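Local coordinates for protein serpin-ZX (Arabidopsis thaliana, PDB 3LE2) that inhibits target proteases, including metacaspase-9 and RD21A, and thereby helps to control programmed cell death, at residues 221-226 / 275-280. Sequence-based numbering, arbitrary orientation.
Sequences KVLGLP and REFKIP
The carbonyl oxygen of Phe277 is hydrogen-bonded to Thr207 OG1, tying its backbone to strand 200-207, while the aromatic ring of the same residue meets Leu223 of segment 221-226. Between segments 221-226 and 275-280 themselves there is no hydrogen bond. Their nearest CA atoms, those of Leu223 and Ile279, stand 10.1 Å apart, too far for strand pairing, so side chains alone carry the contact. Leu223 supplies its centre. Its CD2 lies 3.7 Å from Ile279 CD1, and these two branches meet tip to tip. The same methyl also reaches the ring of Phe277, at 3.9 Å from CE1. It sits at the ring edge and near its plane, so this is not packing over the aromatic face. CD1 of Leu223 stands a little farther off, 4.1 Å from Phe277 CE1, and the leucine and phenylalanine side chains cross at about a right angle. Within segment 275-280, Ile279 CD1 lies 4.1 Å from Phe277 CE1, closing a three-membered apolar cluster. With CG anti to the backbone nitrogen (chi1 -175°), Phe277 brings its CE1-CZ edge to Leu223 although its CB does not point there; the bend at chi2 of Ile279 (-57°) directs CD1 to the leucine. Leu225 contributes more loosely, its CD2 remaining 4.9 Å from Phe277 CZ. The three closely touching residues are all buried, and a modest 133 Å², both sides summed, is buried between the segments. In the serpin fold the contact joins beta-sheet B, where 220-226 is hydrogen-bonded between strands 212-217 and 236-243, to beta-sheet C, where the start of 277-289 runs beside 200-207 and 361-365. Phe364, the first residue after the reactive center loop, lies in strand 361-365 and touches both Leu223 and Ile279, and Phe240 of strand 236-243 packs against Leu223 and Leu225.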
# COMPACT_ATOMS: atom_id res chain seq x y z
N LYS A 221 3.46 -18.03 10.26
CA LYS A 221 2.81 -18.66 9.13
C LYS A 221 2.36 -17.61 8.12
O LYS A 221 2.21 -16.44 8.45
CB LYS A 221 1.63 -19.49 9.59
CG LYS A 221 2.02 -20.68 10.43
CD LYS A 221 0.79 -21.26 11.10
CE LYS A 221 1.17 -22.15 12.25
NZ LYS A 221 -0.05 -22.78 12.83
N VAL A 222 2.18 -18.04 6.88
CA VAL A 222 1.66 -17.16 5.85
C VAL A 222 0.45 -17.75 5.14
O VAL A 222 0.45 -18.93 4.77
CB VAL A 222 2.73 -16.79 4.82
CG1 VAL A 222 2.15 -15.81 3.79
CG2 VAL A 222 3.94 -16.19 5.51
N LEU A 223 -0.58 -16.93 4.98
CA LEU A 223 -1.78 -17.32 4.24
C LEU A 223 -1.93 -16.41 3.03
O LEU A 223 -1.76 -15.20 3.14
CB LEU A 223 -3.02 -17.22 5.12
CG LEU A 223 -4.36 -17.14 4.37
CD1 LEU A 223 -4.73 -18.48 3.76
CD2 LEU A 223 -5.45 -16.65 5.30
N GLY A 224 -2.19 -17.00 1.86
CA GLY A 224 -2.48 -16.21 0.67
C GLY A 224 -3.94 -16.36 0.30
O GLY A 224 -4.45 -17.48 0.27
N LEU A 225 -4.62 -15.24 0.04
CA LEU A 225 -6.01 -15.26 -0.45
C LEU A 225 -6.13 -14.51 -1.77
O LEU A 225 -6.20 -13.28 -1.78
CB LEU A 225 -6.98 -14.61 0.57
CG LEU A 225 -7.23 -15.27 1.93
CD1 LEU A 225 -8.16 -14.42 2.74
CD2 LEU A 225 -7.82 -16.66 1.78
N PRO A 226 -6.16 -15.24 -2.89
CA PRO A 226 -6.28 -14.65 -4.24
C PRO A 226 -7.62 -13.95 -4.46
O PRO A 226 -8.66 -14.42 -3.99
CB PRO A 226 -6.20 -15.87 -5.18
CG PRO A 226 -5.91 -17.05 -4.33
CD PRO A 226 -6.25 -16.71 -2.91
N ARG A 275 -7.06 -27.57 9.58
CA ARG A 275 -7.94 -28.07 10.63
C ARG A 275 -8.71 -26.89 11.23
O ARG A 275 -9.89 -26.69 10.97
CB ARG A 275 -7.17 -28.84 11.69
CG ARG A 275 -7.96 -29.02 12.96
CD ARG A 275 -7.40 -30.09 13.85
NE ARG A 275 -6.06 -29.79 14.33
CZ ARG A 275 -5.79 -29.18 15.47
NH1 ARG A 275 -6.77 -28.79 16.27
NH2 ARG A 275 -4.52 -28.95 15.82
N GLU A 276 -8.02 -26.09 12.04
CA GLU A 276 -8.60 -24.84 12.51
C GLU A 276 -8.18 -23.67 11.63
O GLU A 276 -6.99 -23.47 11.39
CB GLU A 276 -8.20 -24.58 13.96
CG GLU A 276 -9.25 -24.99 14.95
CD GLU A 276 -9.29 -24.05 16.13
OE1 GLU A 276 -10.10 -23.09 16.10
OE2 GLU A 276 -8.49 -24.26 17.07
N PHE A 277 -9.16 -22.91 11.17
CA PHE A 277 -8.93 -21.81 10.23
C PHE A 277 -9.82 -20.61 10.54
O PHE A 277 -11.02 -20.63 10.27
CB PHE A 277 -9.20 -22.28 8.80
CG PHE A 277 -8.88 -21.25 7.77
CD1 PHE A 277 -7.59 -20.80 7.60
CD2 PHE A 277 -9.87 -20.74 6.96
CE1 PHE A 277 -7.29 -19.85 6.64
CE2 PHE A 277 -9.58 -19.79 6.00
CZ PHE A 277 -8.29 -19.34 5.84
N LYS A 278 -9.23 -19.56 11.10
CA LYS A 278 -10.01 -18.40 11.52
C LYS A 278 -9.41 -17.07 11.07
O LYS A 278 -8.27 -16.75 11.40
CB LYS A 278 -10.19 -18.40 13.04
CG LYS A 278 -10.97 -19.58 13.58
CD LYS A 278 -12.43 -19.54 13.13
CE LYS A 278 -13.18 -20.79 13.57
NZ LYS A 278 -13.08 -20.99 15.05
N ILE A 279 -10.21 -16.29 10.35
CA ILE A 279 -9.80 -14.98 9.86
C ILE A 279 -10.74 -13.87 10.37
O ILE A 279 -11.93 -13.87 10.06
CB ILE A 279 -9.79 -14.97 8.31
CG1 ILE A 279 -8.93 -16.11 7.79
CG2 ILE A 279 -9.24 -13.66 7.78
CD1 ILE A 279 -7.51 -16.07 8.30
N PRO A 280 -10.20 -12.90 11.13
CA PRO A 280 -11.10 -11.83 11.58
C PRO A 280 -11.53 -10.94 10.44
O PRO A 280 -10.71 -10.64 9.56
CB PRO A 280 -10.22 -11.03 12.54
CG PRO A 280 -8.82 -11.28 12.06
CD PRO A 280 -8.83 -12.73 11.65